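Local coordinates for protein digeranylgeranylglycerophospholipid reductase (Sulfolobus acidocaldarius, PDB 3ATQ) that reduces the double bonds of geranylgeranyl chains in archaeal membrane lipid precursors, using FAD, to give saturated phytanyl ethers, at residues Asp180-Val185 and Thr272-Tyr277; Tyr187-Leu192 and Ser241-Tyr246; Tyr202-Ile207 and Trp217-Lys222. All coordinates share one frame; numbering follows the deposited sequence.

Contact 1 (Asp180-Val185 and Thr272-Tyr277); sequences DKDADV and TRRPLY. With C14 (tetradecane), chain C.
The edge of the Arg-274 guanidinium faces Asp-182, with OD2 close to the guanidinium plane and 3.5 Å from NH1 in a weak but nearly straight salt bridge (166° at the hydrogen). The carboxylate itself stands almost perpendicular, its plane turned 85° from the guanidinium. Tyr-277 OH takes another part of the same edge, accepting from Arg-274 NE at 2.9 Å. Over one face of this guanidinium lies that of Arg-273, its CZ 3.8 Å above the plane and over the centre. A sharp turn at chi3 (-81°) brings the Arg-273 group back along its own loop, where NE donates to Arg-274 O at 2.7 Å. Acidic groups surround the pair: Glu-176 bridges to Arg-273 and Asp-349 to Arg-274, while a water joins Asp-182 OD2 to Arg-273 NH1. The other carboxylate oxygen, OD1, is held by Arg-352 of helix 332-357. The contact thus pins the lead-in to strand 183-193 against the loop leaving strand 261-271, its neighbour in the mixed sheet, as the chain heads back toward the Rossmann-type FAD domain. Asp-182 O accepts from Thr-272 N at 2.8 Å. Thr-272 points CG2 at the Asp-184 carboxylate, crossing it at about a right angle, and a second water spans Thr-272 OG1 and Asp-184 OD1. Asp-184 OD2 reaches the bound tetradecane, 3.2 Å from C11.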
loop_
_atom_site.group_PDB
_atom_site.type_symbol
_atom_site.label_atom_id
_atom_site.label_comp_id
_atom_site.label_asym_id
_atom_site.label_seq_id
_atom_site.Cartn_x
_atom_site.Cartn_y
_atom_site.Cartn_z
ATOM N N ASP A 180 -7.090 -5.506 13.283
ATOM C CA ASP A 180 -7.511 -4.104 13.393
ATOM C C ASP A 180 -6.326 -3.173 13.623
ATOM O O ASP A 180 -6.270 -2.070 13.075
ATOM C CB ASP A 180 -8.485 -3.947 14.579
ATOM C CG ASP A 180 -9.889 -4.408 14.256
ATOM O OD1 ASP A 180 -10.224 -4.547 13.053
ATOM O OD2 ASP A 180 -10.649 -4.637 15.214
ATOM N N LYS A 181 -5.369 -3.615 14.434
ATOM C CA LYS A 181 -4.207 -2.770 14.719
ATOM C C LYS A 181 -3.148 -2.747 13.596
ATOM O O LYS A 181 -2.135 -2.050 13.705
ATOM C CB LYS A 181 -3.554 -3.187 16.037
ATOM C CG LYS A 181 -4.400 -2.878 17.288
ATOM C CD LYS A 181 -3.642 -3.259 18.561
ATOM C CE LYS A 181 -4.599 -3.443 19.726
ATOM N NZ LYS A 181 -3.916 -3.983 20.952
ATOM N N ASP A 182 -3.391 -3.518 12.538
ATOM C CA ASP A 182 -2.452 -3.630 11.419
ATOM C C ASP A 182 -3.006 -2.836 10.255
ATOM O O ASP A 182 -2.612 -3.038 9.105
ATOM C CB ASP A 182 -2.253 -5.092 11.031
ATOM C CG ASP A 182 -1.306 -5.836 11.976
ATOM O OD1 ASP A 182 -0.731 -5.187 12.867
ATOM O OD2 ASP A 182 -1.124 -7.061 11.791
ATOM N N ALA A 183 -3.918 -1.919 10.562
ATOM C CA ALA A 183 -4.408 -1.002 9.540
ATOM C C ALA A 183 -4.667 0.368 10.134
ATOM O O ALA A 183 -4.830 0.501 11.356
ATOM C CB ALA A 183 -5.677 -1.557 8.899
ATOM N N ASP A 184 -4.693 1.377 9.264
ATOM C CA ASP A 184 -5.178 2.703 9.616
ATOM C C ASP A 184 -6.512 2.979 8.933
ATOM O O ASP A 184 -6.856 2.345 7.910
ATOM C CB ASP A 184 -4.206 3.770 9.128
ATOM C CG ASP A 184 -3.000 3.937 10.011
ATOM O OD1 ASP A 184 -2.737 3.122 10.921
ATOM O OD2 ASP A 184 -2.291 4.940 9.766
ATOM N N VAL A 185 -7.300 3.886 9.499
ATOM C CA VAL A 185 -8.355 4.476 8.673
ATOM C C VAL A 185 -7.850 5.829 8.268
ATOM O O VAL A 185 -7.087 6.471 9.003
ATOM C CB VAL A 185 -9.760 4.529 9.344
ATOM C CG1 VAL A 185 -10.214 3.099 9.682
ATOM C CG2 VAL A 185 -9.758 5.402 10.576
ATOM N N THR A 272 -1.430 -1.688 6.959
ATOM C CA THR A 272 -0.110 -1.125 7.297
ATOM C C THR A 272 0.736 -2.226 7.914
ATOM O O THR A 272 1.094 -2.149 9.091
ATOM C CB THR A 272 -0.175 0.121 8.276
ATOM O OG1 THR A 272 -0.825 -0.248 9.496
ATOM C CG2 THR A 272 -0.947 1.291 7.675
ATOM N N ARG A 273 1.009 -3.270 7.130
ATOM C CA ARG A 273 1.701 -4.432 7.647
ATOM C C ARG A 273 2.491 -5.136 6.545
ATOM O O ARG A 273 2.387 -4.791 5.370
ATOM C CB ARG A 273 0.695 -5.394 8.289
ATOM C CG ARG A 273 -0.519 -5.761 7.390
ATOM C CD ARG A 273 -1.067 -7.135 7.830
ATOM N NE ARG A 273 -0.268 -8.230 7.272
ATOM C CZ ARG A 273 -0.553 -9.520 7.440
ATOM N NH1 ARG A 273 -1.596 -9.881 8.198
ATOM N NH2 ARG A 273 0.201 -10.445 6.857
ATOM N N ARG A 274 3.258 -6.138 6.939
ATOM C CA ARG A 274 3.863 -7.097 6.013
ATOM C C ARG A 274 2.801 -7.651 5.037
ATOM O O ARG A 274 1.626 -7.697 5.374
ATOM C CB ARG A 274 4.465 -8.255 6.831
ATOM C CG ARG A 274 3.410 -9.036 7.658
ATOM C CD ARG A 274 3.970 -9.637 8.978
ATOM N NE ARG A 274 2.884 -10.283 9.744
ATOM C CZ ARG A 274 1.903 -9.647 10.404
ATOM N NH1 ARG A 274 1.830 -8.318 10.450
ATOM N NH2 ARG A 274 0.964 -10.350 11.030
ATOM N N PRO A 275 3.206 -8.095 3.838
ATOM C CA PRO A 275 2.154 -8.563 2.919
ATOM C C PRO A 275 1.487 -9.863 3.386
ATOM O O PRO A 275 1.912 -10.459 4.381
ATOM C CB PRO A 275 2.899 -8.765 1.584
ATOM C CG PRO A 275 4.345 -8.973 1.963
ATOM C CD PRO A 275 4.567 -8.228 3.269
ATOM N N LEU A 276 0.434 -10.290 2.696
ATOM C CA LEU A 276 -0.090 -11.646 2.925
ATOM C C LEU A 276 1.048 -12.668 3.021
ATOM O O LEU A 276 1.972 -12.650 2.193
ATOM C CB LEU A 276 -1.000 -12.062 1.785
ATOM C CG LEU A 276 -2.478 -11.726 1.699
ATOM C CD1 LEU A 276 -3.091 -12.547 0.534
ATOM C CD2 LEU A 276 -3.240 -12.004 2.977
ATOM N N TYR A 277 1.016 -13.564 4.017
ATOM C CA TYR A 277 2.104 -14.549 4.133
ATOM C C TYR A 277 2.362 -15.328 2.844
ATOM O O TYR A 277 3.511 -15.565 2.480
ATOM C CB TYR A 277 1.902 -15.520 5.293
ATOM C CG TYR A 277 2.092 -14.875 6.640
ATOM C CD1 TYR A 277 3.321 -14.300 6.988
ATOM C CD2 TYR A 277 1.061 -14.861 7.586
ATOM C CE1 TYR A 277 3.516 -13.704 8.231
ATOM C CE2 TYR A 277 1.252 -14.270 8.857
ATOM C CZ TYR A 277 2.484 -13.692 9.156
ATOM O OH TYR A 277 2.715 -13.100 10.383
HETATM C C01 C14 C . 5.092 9.474 -1.392
HETATM C C02 C14 C . 4.103 8.500 -0.780
HETATM C C03 C14 C . 3.661 8.951 0.607
HETATM C C04 C14 C . 2.159 9.180 0.646
HETATM C C05 C14 C . 1.440 8.195 1.550
HETATM C C06 C14 C . 0.143 8.797 2.080
HETATM C C07 C14 C . -0.690 7.735 2.797
HETATM C C08 C14 C . -1.727 8.329 3.743
HETATM C C09 C14 C . -2.092 7.390 4.898
HETATM C C10 C14 C . -1.145 7.555 6.082
HETATM C C11 C14 C . -1.355 6.499 7.158
HETATM C C12 C14 C . -0.119 5.616 7.374
HETATM C C13 C14 C . 0.742 6.054 8.557
HETATM C C14 C14 C . 1.291 4.889 9.358
HETATM O O HOH W 1 -2.977 -8.660 10.422
HETATM O O HOH W 2 -1.472 0.827 11.923
#

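Contact 2 (Tyr187-Leu192 and Ser241-Tyr246); sequences YREVLL and SIHEYY
Tyr-187 drives its ring edge into the face of Tyr-246: CD2 lies 3.7 Å from CD1 of Tyr-246, and the planes stand at 76° in a T-shaped stack. The two side chains cross at about a right angle. Both have CG anti to the backbone N (chi1 175° for Tyr-187), which sends the strand's ring out toward the helix and the helix's ring back toward the strand. One face of Tyr-187 receives a second aromatic, the edge of His-243, whose CD2 comes to 3.5 Å from CZ in an offset edge-to-face pair. Nearer the backbone, Ile-242 lays its CD1 methyl 3.9 Å from Tyr-187 CB. Glu-189 ties the two phenols together. Its OE2 accepts from Tyr-187 OH at 2.7 Å through the anti lone pair, and its OE1 accepts from Tyr-246 OH, also at 2.7 Å, though that donor sits well above the carboxylate plane. With a phenol on each oxygen, the carboxylate is restrained in its rotation, and the two bonds would help stabilise its charge in a buried place. On the helix, Ser-241 is the N-cap, its OG accepting from His-243 N. Tyr-187 also touches the reduced FAD. Tyr-187, His-243 and Tyr-246 form an aromatic cluster, with Glu-189 bonded to both phenols, that packs the first turn of helix 242-253 across strand 183-193 of the large mixed sheet in the catalytic domain.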
loop_
_atom_site.group_PDB
_atom_site.type_symbol
_atom_site.label_atom_id
_atom_site.label_comp_id
_atom_site.label_asym_id
_atom_site.label_seq_id
_atom_site.Cartn_x
_atom_site.Cartn_y
_atom_site.Cartn_z
ATOM N N TYR A 187 -8.619 9.572 5.850
ATOM C CA TYR A 187 -9.674 10.426 5.340
ATOM C C TYR A 187 -9.030 11.636 4.704
ATOM O O TYR A 187 -8.084 12.185 5.257
ATOM C CB TYR A 187 -10.610 10.876 6.487
ATOM C CG TYR A 187 -11.656 11.876 6.028
ATOM C CD1 TYR A 187 -12.833 11.444 5.417
ATOM C CD2 TYR A 187 -11.460 13.247 6.204
ATOM C CE1 TYR A 187 -13.798 12.379 4.977
ATOM C CE2 TYR A 187 -12.412 14.183 5.774
ATOM C CZ TYR A 187 -13.566 13.728 5.149
ATOM O OH TYR A 187 -14.514 14.633 4.737
ATOM N N ARG A 188 -9.548 12.079 3.558
ATOM C CA ARG A 188 -8.960 13.265 2.942
ATOM C C ARG A 188 -9.990 14.082 2.216
ATOM O O ARG A 188 -11.057 13.589 1.865
ATOM C CB ARG A 188 -7.785 12.908 1.985
ATOM C CG ARG A 188 -8.160 12.194 0.671
ATOM C CD ARG A 188 -8.665 13.203 -0.402
ATOM N NE ARG A 188 -9.000 12.528 -1.668
ATOM C CZ ARG A 188 -10.185 11.978 -1.936
ATOM N NH1 ARG A 188 -11.161 11.991 -1.028
ATOM N NH2 ARG A 188 -10.392 11.406 -3.110
ATOM N N GLU A 189 -9.652 15.353 2.034
ATOM C CA GLU A 189 -10.426 16.283 1.222
ATOM C C GLU A 189 -9.488 16.977 0.239
ATOM O O GLU A 189 -8.290 17.131 0.511
ATOM C CB GLU A 189 -11.133 17.327 2.110
ATOM C CG GLU A 189 -12.163 16.710 3.071
ATOM C CD GLU A 189 -13.001 17.690 3.887
ATOM O OE1 GLU A 189 -12.678 18.907 4.021
ATOM O OE2 GLU A 189 -14.033 17.223 4.404
ATOM N N VAL A 190 -10.033 17.411 -0.902
ATOM C CA VAL A 190 -9.271 18.230 -1.827
ATOM C C VAL A 190 -10.037 19.532 -1.901
ATOM O O VAL A 190 -11.255 19.536 -2.155
ATOM C CB VAL A 190 -9.148 17.591 -3.224
ATOM C CG1 VAL A 190 -8.465 18.535 -4.210
ATOM C CG2 VAL A 190 -8.339 16.267 -3.129
ATOM N N LEU A 191 -9.329 20.618 -1.622
ATOM C CA LEU A 191 -9.936 21.962 -1.624
ATOM C C LEU A 191 -9.056 22.951 -2.348
ATOM O O LEU A 191 -7.846 22.772 -2.406
ATOM C CB LEU A 191 -10.135 22.466 -0.195
ATOM C CG LEU A 191 -11.007 21.619 0.729
ATOM C CD1 LEU A 191 -10.091 20.878 1.681
ATOM C CD2 LEU A 191 -11.962 22.504 1.504
ATOM N N LEU A 192 -9.664 24.007 -2.889
ATOM C CA LEU A 192 -8.887 25.141 -3.397
ATOM C C LEU A 192 -8.431 25.997 -2.224
ATOM O O LEU A 192 -9.049 25.973 -1.158
ATOM C CB LEU A 192 -9.713 25.978 -4.381
ATOM C CG LEU A 192 -10.248 25.280 -5.635
ATOM C CD1 LEU A 192 -10.915 26.305 -6.562
ATOM C CD2 LEU A 192 -9.163 24.514 -6.386
ATOM N N SER A 241 -14.109 8.614 15.920
ATOM C CA SER A 241 -14.157 8.736 14.481
ATOM C C SER A 241 -13.034 9.627 13.963
ATOM O O SER A 241 -12.745 10.685 14.518
ATOM C CB SER A 241 -15.487 9.316 14.010
ATOM O OG SER A 241 -15.397 9.671 12.632
ATOM N N ILE A 242 -12.416 9.185 12.879
ATOM C CA ILE A 242 -11.397 9.994 12.203
ATOM C C ILE A 242 -11.925 11.387 11.821
ATOM O O ILE A 242 -11.180 12.379 11.858
ATOM C CB ILE A 242 -10.818 9.256 10.979
ATOM C CG1 ILE A 242 -9.593 10.008 10.445
ATOM C CG2 ILE A 242 -11.892 9.019 9.866
ATOM C CD1 ILE A 242 -8.777 9.188 9.505
ATOM N N HIS A 243 -13.210 11.474 11.473
ATOM C CA HIS A 243 -13.768 12.774 11.084
ATOM C C HIS A 243 -13.839 13.774 12.262
ATOM O O HIS A 243 -13.831 14.993 12.039
ATOM C CB HIS A 243 -15.100 12.645 10.315
ATOM C CG HIS A 243 -15.430 13.860 9.493
ATOM N ND1 HIS A 243 -16.348 14.810 9.895
ATOM C CD2 HIS A 243 -14.923 14.307 8.318
ATOM C CE1 HIS A 243 -16.413 15.772 8.990
ATOM N NE2 HIS A 243 -15.562 15.489 8.021
ATOM N N GLU A 244 -13.852 13.275 13.505
ATOM C CA GLU A 244 -13.690 14.152 14.686
ATOM C C GLU A 244 -12.328 14.852 14.735
ATOM O O GLU A 244 -12.244 16.048 15.017
ATOM C CB GLU A 244 -13.895 13.402 16.010
ATOM C CG GLU A 244 -15.343 13.314 16.491
ATOM C CD GLU A 244 -15.457 12.754 17.905
ATOM O OE1 GLU A 244 -14.597 13.061 18.763
ATOM O OE2 GLU A 244 -16.412 11.996 18.157
ATOM N N TYR A 245 -11.264 14.085 14.504
ATOM C CA TYR A 245 -9.924 14.637 14.465
ATOM C C TYR A 245 -9.818 15.609 13.297
ATOM O O TYR A 245 -9.247 16.691 13.436
ATOM C CB TYR A 245 -8.896 13.533 14.298
ATOM C CG TYR A 245 -8.738 12.601 15.480
ATOM C CD1 TYR A 245 -7.826 12.875 16.493
ATOM C CD2 TYR A 245 -9.478 11.418 15.556
ATOM C CE1 TYR A 245 -7.672 11.995 17.587
ATOM C CE2 TYR A 245 -9.331 10.541 16.625
ATOM C CZ TYR A 245 -8.430 10.832 17.632
ATOM O OH TYR A 245 -8.302 9.943 18.683
ATOM N N TYR A 246 -10.368 15.217 12.154
ATOM C CA TYR A 246 -10.298 16.062 10.973
ATOM C C TYR A 246 -10.901 17.422 11.283
ATOM O O TYR A 246 -10.233 18.443 11.126
ATOM C CB TYR A 246 -10.988 15.440 9.760
ATOM C CG TYR A 246 -10.794 16.270 8.503
ATOM C CD1 TYR A 246 -9.659 16.115 7.714
ATOM C CD2 TYR A 246 -11.747 17.212 8.108
ATOM C CE1 TYR A 246 -9.467 16.895 6.566
ATOM C CE2 TYR A 246 -11.570 17.982 6.964
ATOM C CZ TYR A 246 -10.429 17.806 6.197
ATOM O OH TYR A 246 -10.248 18.562 5.073
#

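Contact 3 (Tyr202-Ile207 and Trp217-Lys222); sequences YLRIFI and WWYFPK. With C14 (tetradecane), chain C.
Trp-217 O is met by two groups of the facing strand: Phe-206 N donates to it at 2.8 Å in an almost linear bond (176°), and Ile-205 CA adds a CA-H...O contact. Two residues along each strand, Arg-204 and Tyr-219 exchange N-H...O bonds in both directions, with Tyr-219 N 2.9 Å from Arg-204 O. These two hydrogen-bonded pairs flank the non-hydrogen-bonded pair of Ile-205 and Trp-218. On the face carrying Arg-204, Phe-206, Trp-217 and Tyr-219, the guanidinium of Arg-204 lies nearly flat over the Tyr-219 ring, its plane only 17° away and CZ 3.4 Å from CE2. The arginine chain runs extended alongside the tyrosine, and the polar ends find partners beyond the hairpin, Arg-204 NH2 at Glu-198 O and Tyr-219 OH at Asp-256. Phe-206 comes in nearer the root of the tyrosine, on the same side of its ring plane as Arg-204, the ring edge at CE2 3.8 Å from Tyr-219 CB. The other face is greasy. Phe-220 is sandwiched, with Trp-218 CD1 over the centre of one side and Leu-203 CD1 making a CH-pi contact on the other. Both aromatics also touch tetradecane, Trp-218 CZ3 at 3.4 Å from C08 and Phe-220 CE2 at 3.9 Å from C04, and both touch the reduced FAD. This is an antiparallel beta hairpin within the catalytic domain's mixed sheet, with the Trp-218 and Phe-220 side lining the pocket where an alkyl chain lies beside the flavin.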
loop_
_atom_site.group_PDB
_atom_site.type_symbol
_atom_site.label_atom_id
_atom_site.label_comp_id
_atom_site.label_asym_id
_atom_site.label_seq_id
_atom_site.Cartn_x
_atom_site.Cartn_y
_atom_site.Cartn_z
ATOM N N TYR A 202 6.454 20.809 -2.601
ATOM C CA TYR A 202 6.791 19.962 -1.451
ATOM C C TYR A 202 5.543 19.457 -0.741
ATOM O O TYR A 202 4.653 20.250 -0.416
ATOM C CB TYR A 202 7.692 20.694 -0.449
ATOM C CG TYR A 202 9.133 20.732 -0.920
ATOM C CD1 TYR A 202 10.086 19.879 -0.360
ATOM C CD2 TYR A 202 9.520 21.568 -1.964
ATOM C CE1 TYR A 202 11.395 19.881 -0.810
ATOM C CE2 TYR A 202 10.833 21.578 -2.422
ATOM C CZ TYR A 202 11.757 20.721 -1.838
ATOM O OH TYR A 202 13.052 20.718 -2.282
ATOM N N LEU A 203 5.504 18.147 -0.490
ATOM C CA LEU A 203 4.449 17.566 0.344
ATOM C C LEU A 203 4.792 17.960 1.767
ATOM O O LEU A 203 5.960 18.214 2.075
ATOM C CB LEU A 203 4.430 16.023 0.241
ATOM C CG LEU A 203 4.349 15.381 -1.149
ATOM C CD1 LEU A 203 4.306 13.869 -1.043
ATOM C CD2 LEU A 203 3.129 15.897 -1.946
ATOM N N ARG A 204 3.773 18.039 2.615
ATOM C CA ARG A 204 3.963 18.323 4.023
ATOM C C ARG A 204 3.377 17.167 4.818
ATOM O O ARG A 204 2.224 16.747 4.609
ATOM C CB ARG A 204 3.291 19.640 4.426
ATOM C CG ARG A 204 3.725 20.859 3.599
ATOM C CD ARG A 204 3.067 22.116 4.107
ATOM N NE ARG A 204 3.142 23.184 3.116
ATOM C CZ ARG A 204 2.462 24.324 3.182
ATOM N NH1 ARG A 204 1.637 24.564 4.198
ATOM N NH2 ARG A 204 2.605 25.231 2.221
ATOM N N ILE A 205 4.183 16.634 5.714
ATOM C CA ILE A 205 3.714 15.600 6.620
ATOM C C ILE A 205 3.921 16.079 8.064
ATOM O O ILE A 205 5.026 16.483 8.429
ATOM C CB ILE A 205 4.417 14.254 6.333
ATOM C CG1 ILE A 205 3.964 13.731 4.952
ATOM C CG2 ILE A 205 4.130 13.236 7.451
ATOM C CD1 ILE A 205 4.631 12.449 4.476
ATOM N N PHE A 206 2.850 16.030 8.863
ATOM C CA PHE A 206 2.891 16.452 10.262
ATOM C C PHE A 206 2.713 15.256 11.209
ATOM O O PHE A 206 1.687 14.552 11.200
ATOM C CB PHE A 206 1.810 17.491 10.541
ATOM C CG PHE A 206 1.736 18.586 9.519
ATOM C CD1 PHE A 206 2.448 19.778 9.694
ATOM C CD2 PHE A 206 0.929 18.443 8.392
ATOM C CE1 PHE A 206 2.376 20.799 8.741
ATOM C CE2 PHE A 206 0.833 19.466 7.441
ATOM C CZ PHE A 206 1.562 20.647 7.613
ATOM N N ILE A 207 3.735 15.014 12.009
ATOM C CA ILE A 207 3.676 13.966 13.013
ATOM C C ILE A 207 3.175 14.595 14.307
ATOM O O ILE A 207 3.670 15.657 14.730
ATOM C CB ILE A 207 5.054 13.335 13.254
ATOM C CG1 ILE A 207 5.659 12.826 11.938
ATOM C CG2 ILE A 207 4.945 12.193 14.260
ATOM C CD1 ILE A 207 7.129 12.409 12.057
ATOM N N TRP A 217 -0.880 13.614 9.814
ATOM C CA TRP A 217 -1.616 14.564 8.993
ATOM C C TRP A 217 -0.788 14.899 7.774
ATOM O O TRP A 217 0.439 14.940 7.837
ATOM C CB TRP A 217 -1.857 15.863 9.774
ATOM C CG TRP A 217 -3.123 15.906 10.569
ATOM C CD1 TRP A 217 -3.311 15.449 11.847
ATOM C CD2 TRP A 217 -4.371 16.445 10.146
ATOM N NE1 TRP A 217 -4.599 15.680 12.250
ATOM C CE2 TRP A 217 -5.271 16.302 11.223
ATOM C CE3 TRP A 217 -4.812 17.055 8.960
ATOM C CZ2 TRP A 217 -6.586 16.731 11.150
ATOM C CZ3 TRP A 217 -6.114 17.494 8.888
ATOM C CH2 TRP A 217 -6.995 17.321 9.974
ATOM N N TRP A 218 -1.449 15.203 6.666
ATOM C CA TRP A 218 -0.727 15.605 5.486
ATOM C C TRP A 218 -1.370 16.746 4.749
ATOM O O TRP A 218 -2.547 16.991 4.882
ATOM C CB TRP A 218 -0.521 14.421 4.526
ATOM C CG TRP A 218 -1.729 13.975 3.766
ATOM C CD1 TRP A 218 -2.233 14.511 2.597
ATOM C CD2 TRP A 218 -2.558 12.859 4.085
ATOM N NE1 TRP A 218 -3.351 13.798 2.196
ATOM C CE2 TRP A 218 -3.559 12.773 3.086
ATOM C CE3 TRP A 218 -2.545 11.912 5.110
ATOM C CZ2 TRP A 218 -4.547 11.779 3.096
ATOM C CZ3 TRP A 218 -3.536 10.917 5.117
ATOM C CH2 TRP A 218 -4.522 10.871 4.125
ATOM N N TYR A 219 -0.553 17.423 3.957
ATOM C CA TYR A 219 -0.965 18.555 3.153
ATOM C C TYR A 219 -0.191 18.361 1.837
ATOM O O TYR A 219 1.001 18.659 1.771
ATOM C CB TYR A 219 -0.566 19.833 3.910
ATOM C CG TYR A 219 -0.864 21.164 3.250
ATOM C CD1 TYR A 219 -1.982 21.917 3.629
ATOM C CD2 TYR A 219 -0.006 21.695 2.295
ATOM C CE1 TYR A 219 -2.246 23.178 3.039
ATOM C CE2 TYR A 219 -0.256 22.940 1.707
ATOM C CZ TYR A 219 -1.376 23.666 2.081
ATOM O OH TYR A 219 -1.612 24.908 1.493
ATOM N N PHE A 220 -0.864 17.816 0.812
ATOM C CA PHE A 220 -0.219 17.460 -0.465
ATOM C C PHE A 220 -0.726 18.409 -1.559
ATOM O O PHE A 220 -1.833 18.226 -2.053
ATOM C CB PHE A 220 -0.545 16.025 -0.906
ATOM C CG PHE A 220 0.045 14.923 -0.023
ATOM C CD1 PHE A 220 0.958 15.201 0.993
ATOM C CD2 PHE A 220 -0.323 13.586 -0.258
ATOM C CE1 PHE A 220 1.512 14.142 1.799
ATOM C CE2 PHE A 220 0.211 12.531 0.525
ATOM C CZ PHE A 220 1.133 12.811 1.549
ATOM N N PRO A 221 0.078 19.414 -1.937
ATOM C CA PRO A 221 -0.367 20.348 -2.991
ATOM C C PRO A 221 -0.556 19.679 -4.352
ATOM O O PRO A 221 0.280 18.870 -4.780
ATOM C CB PRO A 221 0.771 21.382 -3.051
ATOM C CG PRO A 221 1.448 21.285 -1.723
ATOM C CD PRO A 221 1.378 19.810 -1.374
ATOM N N LYS A 222 -1.670 19.996 -5.008
ATOM C CA LYS A 222 -1.983 19.479 -6.331
ATOM C C LYS A 222 -1.868 20.576 -7.389
ATOM O O LYS A 222 -2.281 20.401 -8.529
ATOM C CB LYS A 222 -3.394 18.884 -6.333
ATOM C CG LYS A 222 -3.487 17.514 -5.660
ATOM C CD LYS A 222 -4.931 17.052 -5.620
ATOM C CE LYS A 222 -5.016 15.568 -5.391
ATOM N NZ LYS A 222 -4.658 14.857 -6.650
HETATM C C01 C14 C . 5.092 9.474 -1.392
HETATM C C02 C14 C . 4.103 8.500 -0.780
HETATM C C03 C14 C . 3.661 8.951 0.607
HETATM C C04 C14 C . 2.159 9.180 0.646
HETATM C C05 C14 C . 1.440 8.195 1.550
HETATM C C06 C14 C . 0.143 8.797 2.080
HETATM C C07 C14 C . -0.690 7.735 2.797
HETATM C C08 C14 C . -1.727 8.329 3.743
HETATM C C09 C14 C . -2.092 7.390 4.898
HETATM C C10 C14 C . -1.145 7.555 6.082
HETATM C C11 C14 C . -1.355 6.499 7.158
HETATM C C12 C14 C . -0.119 5.616 7.374
HETATM C C13 C14 C . 0.742 6.054 8.557
HETATM C C14 C14 C . 1.291 4.889 9.358
#

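All three contacts build on one mixed sheet, and contacts 1 and 2 share strand 183-193. Their centres are 21 Å apart, yet they meet where Val-185 O lies 3.2 Å from Ile-242 CD1. Contacts 2 and 3, with centres 13 Å apart, pack together more broadly: Arg-188 CB is 3.6 Å from Trp-218 CZ2, and Trp-217 reaches the backbone of Tyr-245 and Tyr-246. Contacts 1 and 3 do not touch, their nearest atoms being about 7 Å apart, but tetradecane spans the gap, meeting Asp-184 toward one end and the Trp-218 and Phe-220 rings further along. The reduced FAD touches contacts 2 and 3 and lies about 8 Å from the Asp-184 side chain.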